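PDB 4RZL: restriction endonuclease LpnPI from Legionella pneumophila subsp. pneumophila str. Philadelphia 1, which probably cuts DNA as a cytosine modification-dependent endonuclease, the part present here being its N-terminal SRA-like DNA recognition domain. Local coordinates for residues 153-158 with 215-220; 132-137 with 185-190. All coordinates share one frame; numbering follows the deposited sequence.

Contact 1 of 2, residues 153-158 with 215-220; sequences AVPGYP and YQWKIS
Val-154, near the end of strand 147-155, packs over one face of the indole of Trp-217, which reaches from helix 212-220. Val-154 CB sits almost exactly over the six-membered ring of Trp-217, 3.7 Å from its centroid and 9° off the normal, a clear CH-pi contact. The two methyls spread over the same face: Val-154 CG1 lies 3.7 Å from Trp-217 CE3, toward the six-membered ring, and Val-154 CG2 lies 3.7 Å from Trp-217 NE1, toward the pyrrole. With CG anti to the backbone N (chi1 173°), the tryptophan holds its ring well off the helix and out to the strand. Within these two segments, Trp-217 is the helix residue that meets the strand of the curled sheet of the SRA-type recognition domain; Arg-126, Val-129 and Thr-119 also touch the Trp-217 side chain. Packing thins toward Pro-155, whose CD comes to Trp-217 CH2 at 3.9 Å, obliquely, the two side chains crossing at about a right angle. A water takes the N-H of Trp-217 NE1 at 3.2 Å and donates to Pro-155 O at 2.7 Å, joining these two polar atoms with no direct hydrogen bond across the contact. Farther from the strand, between partly exposed helix residues, Ser-220 OG donates to Gln-216 OE1 at 2.6 Å.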
loop_
_atom_site.group_PDB
_atom_site.type_symbol
_atom_site.label_atom_id
_atom_site.label_comp_id
_atom_site.label_asym_id
_atom_site.label_seq_id
_atom_site.Cartn_x
_atom_site.Cartn_y
_atom_site.Cartn_z
ATOM N N ALA A 153 -2.353 -5.862 1.118
ATOM C CA ALA A 153 -3.721 -5.371 1.208
ATOM C C ALA A 153 -4.515 -5.619 -0.066
ATOM O O ALA A 153 -3.941 -5.819 -1.144
ATOM C CB ALA A 153 -3.727 -3.872 1.526
ATOM N N VAL A 154 -5.842 -5.618 0.071
ATOM C CA VAL A 154 -6.730 -5.719 -1.074
ATOM C C VAL A 154 -7.828 -4.681 -0.933
ATOM O O VAL A 154 -8.197 -4.322 0.192
ATOM C CB VAL A 154 -7.353 -7.132 -1.222
ATOM C CG1 VAL A 154 -6.233 -8.172 -1.417
ATOM C CG2 VAL A 154 -8.246 -7.483 -0.026
ATOM N N PRO A 155 -8.359 -4.203 -2.073
ATOM C CA PRO A 155 -9.411 -3.176 -2.070
ATOM C C PRO A 155 -10.695 -3.655 -1.416
ATOM O O PRO A 155 -11.100 -4.794 -1.641
ATOM C CB PRO A 155 -9.641 -2.885 -3.568
ATOM C CG PRO A 155 -8.350 -3.361 -4.255
ATOM C CD PRO A 155 -7.920 -4.553 -3.441
ATOM N N GLY A 156 -11.327 -2.784 -0.639
ATOM C CA GLY A 156 -12.610 -3.086 -0.038
ATOM C C GLY A 156 -12.454 -3.659 1.354
ATOM O O GLY A 156 -11.334 -3.853 1.848
ATOM N N TYR A 157 -13.584 -3.936 1.988
ATOM C CA TYR A 157 -13.588 -4.456 3.351
ATOM C C TYR A 157 -14.898 -5.208 3.578
ATOM O O TYR A 157 -15.940 -4.752 3.122
ATOM C CB TYR A 157 -13.419 -3.315 4.379
ATOM C CG TYR A 157 -13.108 -3.845 5.761
ATOM C CD1 TYR A 157 -11.801 -4.129 6.134
ATOM C CD2 TYR A 157 -14.124 -4.113 6.670
ATOM C CE1 TYR A 157 -11.512 -4.648 7.381
ATOM C CE2 TYR A 157 -13.848 -4.640 7.924
ATOM C CZ TYR A 157 -12.541 -4.904 8.270
ATOM O OH TYR A 157 -12.255 -5.426 9.508
ATOM N N PRO A 158 -14.848 -6.370 4.264
ATOM C CA PRO A 158 -16.095 -7.121 4.495
ATOM C C PRO A 158 -17.165 -6.265 5.164
ATOM O O PRO A 158 -16.886 -5.615 6.174
ATOM C CB PRO A 158 -15.664 -8.288 5.398
ATOM C CG PRO A 158 -14.276 -7.958 5.878
ATOM C CD PRO A 158 -13.671 -7.052 4.840
ATOM N N TYR A 215 -4.018 -14.811 -3.387
ATOM C CA TYR A 215 -4.545 -15.579 -4.521
ATOM C C TYR A 215 -5.890 -16.211 -4.194
ATOM O O TYR A 215 -6.740 -16.351 -5.056
ATOM C CB TYR A 215 -3.532 -16.634 -4.955
ATOM C CG TYR A 215 -2.310 -15.998 -5.567
ATOM C CD1 TYR A 215 -2.436 -15.145 -6.661
ATOM C CD2 TYR A 215 -1.044 -16.215 -5.045
ATOM C CE1 TYR A 215 -1.336 -14.543 -7.225
ATOM C CE2 TYR A 215 0.069 -15.620 -5.607
ATOM C CZ TYR A 215 -0.083 -14.787 -6.698
ATOM O OH TYR A 215 1.018 -14.179 -7.271
ATOM N N GLN A 216 -6.085 -16.558 -2.929
ATOM C CA GLN A 216 -7.375 -17.020 -2.466
ATOM C C GLN A 216 -8.419 -15.906 -2.628
ATOM O O GLN A 216 -9.514 -16.147 -3.145
ATOM C CB GLN A 216 -7.280 -17.491 -1.011
ATOM C CG GLN A 216 -8.524 -18.212 -0.497
ATOM C CD GLN A 216 -9.666 -17.290 -0.150
ATOM O OE1 GLN A 216 -10.800 -17.490 -0.603
ATOM N NE2 GLN A 216 -9.386 -16.283 0.667
ATOM N N TRP A 217 -8.089 -14.699 -2.170
ATOM C CA TRP A 217 -9.000 -13.562 -2.309
ATOM C C TRP A 217 -9.327 -13.279 -3.778
ATOM O O TRP A 217 -10.467 -12.968 -4.112
ATOM C CB TRP A 217 -8.414 -12.298 -1.660
ATOM C CG TRP A 217 -9.243 -11.075 -1.927
ATOM C CD1 TRP A 217 -10.350 -10.652 -1.224
ATOM C CD2 TRP A 217 -9.047 -10.116 -2.986
ATOM N NE1 TRP A 217 -10.837 -9.483 -1.776
ATOM C CE2 TRP A 217 -10.062 -9.133 -2.853
ATOM C CE3 TRP A 217 -8.104 -9.981 -4.015
ATOM C CZ2 TRP A 217 -10.169 -8.039 -3.729
ATOM C CZ3 TRP A 217 -8.210 -8.895 -4.886
ATOM C CH2 TRP A 217 -9.239 -7.937 -4.735
ATOM N N LYS A 218 -8.323 -13.374 -4.647
ATOM C CA LYS A 218 -8.537 -13.160 -6.080
ATOM C C LYS A 218 -9.613 -14.101 -6.608
ATOM O O LYS A 218 -10.458 -13.701 -7.414
ATOM C CB LYS A 218 -7.241 -13.374 -6.865
ATOM C CG LYS A 218 -6.225 -12.282 -6.650
ATOM C CD LYS A 218 -6.381 -11.214 -7.695
ATOM C CE LYS A 218 -5.960 -11.731 -9.050
ATOM N NZ LYS A 218 -5.718 -10.612 -9.996
ATOM N N ILE A 219 -9.574 -15.349 -6.136
ATOM C CA ILE A 219 -10.547 -16.365 -6.542
ATOM C C ILE A 219 -11.943 -16.106 -5.987
ATOM O O ILE A 219 -12.920 -16.132 -6.730
ATOM C CB ILE A 219 -10.103 -17.786 -6.105
ATOM C CG1 ILE A 219 -8.850 -18.197 -6.874
ATOM C CG2 ILE A 219 -11.213 -18.791 -6.355
ATOM C CD1 ILE A 219 -8.266 -19.526 -6.438
ATOM N N SER A 220 -12.037 -15.850 -4.684
ATOM C CA SER A 220 -13.333 -15.839 -4.001
ATOM C C SER A 220 -13.890 -14.459 -3.651
ATOM O O SER A 220 -15.087 -14.324 -3.392
ATOM C CB SER A 220 -13.235 -16.638 -2.709
ATOM O OG SER A 220 -12.464 -15.916 -1.756
HETATM O O HOH W 1 -12.556 -6.904 -0.838
#

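Contact 2 of 2, residues 132-137 with 185-190; sequences IFIFVK and FTILNI
Ile-132 and Phe-185 meet across a strand: 132-137 and 176-187 both pair with 147-155, antiparallel, one on each of its flanks, and no hydrogen bond runs directly between the two segments. In the mixed, curled sheet of this SRA-like domain, which belongs to the PUA clan, these next-but-one neighbours touch through side chains alone. Ile-132 extends its longer branch toward the phenylalanine, with CD1 anti to CA (chi2 167°), and the terminal methyl reaches the Phe-185 ring obliquely; the two side chains cross at about a right angle. Ala-153 of the intervening strand has a small side chain that touches both Phe-185 and Ile-134. Phe-116 of helix 108-119 meets the Phe-185 ring edge-to-face and Tyr-90 also touches that residue, while Leu-68 packs on Ile-132, adding further aromatic and apolar neighbours to this buried end. The second pair is looser. Ile-187 sets off to one side, but its end swings back toward the other strand, and Ile-134 CD1 stands 4.3 Å from Ile-187 CG1. The tighter spot remains at the ring, where Ile-132 CD1 lies 3.6 Å from Phe-185 CE2 and 4.1 Å from Phe-185 CD2.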
loop_
_atom_site.group_PDB
_atom_site.type_symbol
_atom_site.label_atom_id
_atom_site.label_comp_id
_atom_site.label_asym_id
_atom_site.label_seq_id
_atom_site.Cartn_x
_atom_site.Cartn_y
_atom_site.Cartn_z
ATOM N N ILE A 132 -1.128 -5.458 -3.190
ATOM C CA ILE A 132 -0.830 -4.112 -2.726
ATOM C C ILE A 132 -0.026 -4.224 -1.438
ATOM O O ILE A 132 -0.414 -4.967 -0.523
ATOM C CB ILE A 132 -2.112 -3.291 -2.492
ATOM C CG1 ILE A 132 -2.824 -3.034 -3.823
ATOM C CG2 ILE A 132 -1.792 -1.979 -1.809
ATOM C CD1 ILE A 132 -4.237 -2.505 -3.669
ATOM N N PHE A 133 1.114 -3.538 -1.394
ATOM C CA PHE A 133 1.923 -3.459 -0.175
ATOM C C PHE A 133 1.786 -2.075 0.462
ATOM O O PHE A 133 1.928 -1.046 -0.219
ATOM C CB PHE A 133 3.403 -3.725 -0.458
ATOM C CG PHE A 133 3.723 -5.142 -0.892
ATOM C CD1 PHE A 133 2.759 -6.137 -0.892
ATOM C CD2 PHE A 133 4.998 -5.457 -1.324
ATOM C CE1 PHE A 133 3.064 -7.420 -1.298
ATOM C CE2 PHE A 133 5.310 -6.751 -1.741
ATOM C CZ PHE A 133 4.342 -7.726 -1.730
ATOM N N ILE A 134 1.532 -2.043 1.767
ATOM C CA ILE A 134 1.431 -0.779 2.505
ATOM C C ILE A 134 2.658 -0.510 3.359
ATOM O O ILE A 134 3.105 -1.390 4.103
ATOM C CB ILE A 134 0.199 -0.753 3.431
ATOM C CG1 ILE A 134 -1.079 -1.022 2.638
ATOM C CG2 ILE A 134 0.110 0.585 4.202
ATOM C CD1 ILE A 134 -2.258 -1.393 3.539
ATOM N N PHE A 135 3.223 0.689 3.229
ATOM C CA PHE A 135 4.326 1.153 4.097
ATOM C C PHE A 135 3.934 2.475 4.733
ATOM O O PHE A 135 3.265 3.307 4.095
ATOM C CB PHE A 135 5.639 1.351 3.315
ATOM C CG PHE A 135 6.244 0.082 2.765
ATOM C CD1 PHE A 135 5.857 -0.410 1.528
ATOM C CD2 PHE A 135 7.238 -0.589 3.466
ATOM C CE1 PHE A 135 6.432 -1.574 1.004
ATOM C CE2 PHE A 135 7.818 -1.746 2.962
ATOM C CZ PHE A 135 7.412 -2.248 1.728
ATOM N N VAL A 136 4.346 2.695 5.977
ATOM C CA VAL A 136 4.194 4.019 6.566
ATOM C C VAL A 136 5.569 4.532 6.977
ATOM O O VAL A 136 6.473 3.748 7.279
ATOM C CB VAL A 136 3.236 4.039 7.799
ATOM C CG1 VAL A 136 1.846 3.515 7.423
ATOM C CG2 VAL A 136 3.822 3.265 8.988
ATOM N N LYS A 137 5.723 5.849 6.977
ATOM C CA LYS A 137 6.970 6.479 7.396
ATOM C C LYS A 137 7.182 6.180 8.865
ATOM O O LYS A 137 6.275 6.333 9.672
ATOM C CB LYS A 137 6.927 7.996 7.154
ATOM C CG LYS A 137 8.205 8.738 7.541
ATOM C CD LYS A 137 7.977 10.259 7.548
ATOM C CE LYS A 137 9.285 11.032 7.595
ATOM N N PHE A 185 -9.123 -0.341 2.485
ATOM C CA PHE A 185 -8.507 -1.617 2.128
ATOM C C PHE A 185 -8.574 -2.606 3.279
ATOM O O PHE A 185 -8.662 -2.202 4.437
ATOM C CB PHE A 185 -7.034 -1.426 1.741
ATOM C CG PHE A 185 -6.823 -0.562 0.525
ATOM C CD1 PHE A 185 -6.747 0.822 0.636
ATOM C CD2 PHE A 185 -6.711 -1.131 -0.729
ATOM C CE1 PHE A 185 -6.547 1.616 -0.493
ATOM C CE2 PHE A 185 -6.508 -0.342 -1.863
ATOM C CZ PHE A 185 -6.424 1.025 -1.743
ATOM N N THR A 186 -8.486 -3.891 2.939
ATOM C CA THR A 186 -8.372 -4.976 3.905
ATOM C C THR A 186 -6.929 -5.451 3.994
ATOM O O THR A 186 -6.301 -5.720 2.970
ATOM C CB THR A 186 -9.234 -6.190 3.510
ATOM O OG1 THR A 186 -10.600 -5.791 3.403
ATOM C CG2 THR A 186 -9.076 -7.333 4.533
ATOM N N ILE A 187 -6.404 -5.565 5.207
ATOM C CA ILE A 187 -5.076 -6.137 5.370
ATOM C C ILE A 187 -5.210 -7.657 5.507
ATOM O O ILE A 187 -5.927 -8.161 6.370
ATOM C CB ILE A 187 -4.334 -5.538 6.586
ATOM C CG1 ILE A 187 -4.197 -4.018 6.415
ATOM C CG2 ILE A 187 -2.960 -6.166 6.731
ATOM C CD1 ILE A 187 -3.482 -3.335 7.536
ATOM N N LEU A 188 -4.516 -8.381 4.638
ATOM C CA LEU A 188 -4.598 -9.841 4.628
ATOM C C LEU A 188 -3.768 -10.508 5.732
ATOM O O LEU A 188 -2.732 -9.994 6.155
ATOM C CB LEU A 188 -4.145 -10.375 3.276
ATOM C CG LEU A 188 -4.956 -9.936 2.064
ATOM C CD1 LEU A 188 -4.299 -10.454 0.792
ATOM C CD2 LEU A 188 -6.395 -10.438 2.178
ATOM N N ASN A 189 -4.221 -11.679 6.167
ATOM C CA ASN A 189 -3.480 -12.471 7.133
ATOM C C ASN A 189 -2.244 -13.095 6.482
ATOM O O ASN A 189 -2.199 -14.293 6.213
ATOM C CB ASN A 189 -4.389 -13.552 7.738
ATOM C CG ASN A 189 -3.704 -14.355 8.838
ATOM O OD1 ASN A 189 -2.650 -13.974 9.347
ATOM N ND2 ASN A 189 -4.303 -15.479 9.203
ATOM N N ILE A 190 -1.254 -12.255 6.210
ATOM C CA ILE A 190 0.024 -12.677 5.659
ATOM C C ILE A 190 1.096 -12.082 6.548
ATOM O O ILE A 190 1.342 -10.876 6.492
ATOM C CB ILE A 190 0.233 -12.189 4.219
ATOM C CG1 ILE A 190 -0.814 -12.801 3.282
ATOM C CG2 ILE A 190 1.666 -12.473 3.764
ATOM C CD1 ILE A 190 -0.716 -12.315 1.847
#

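In the fold
Both contacts are buried, but contact 2 lies about 5 Å from the centre of the chain and contact 1 about 14 Å, measured centre to centre. Strand 147-155 ties them together: in contact 1 it receives a helix, and in contact 2 it is the strand between the partners. Among the links are the backbone of Ala-153, whose N lies 2.7 Å from Ile-132 O, a probable hydrogen bond, the backbone bonding of Val-154 with Thr-186, and Gly-156 O, which accepts from Thr-186 OG1. Chemistry follows position: the inner contact is wholly apolar, whereas the outer one combines CH-pi packing with a water bridge, and its helix also has partly exposed polar residues, Gln-216 and Ser-220.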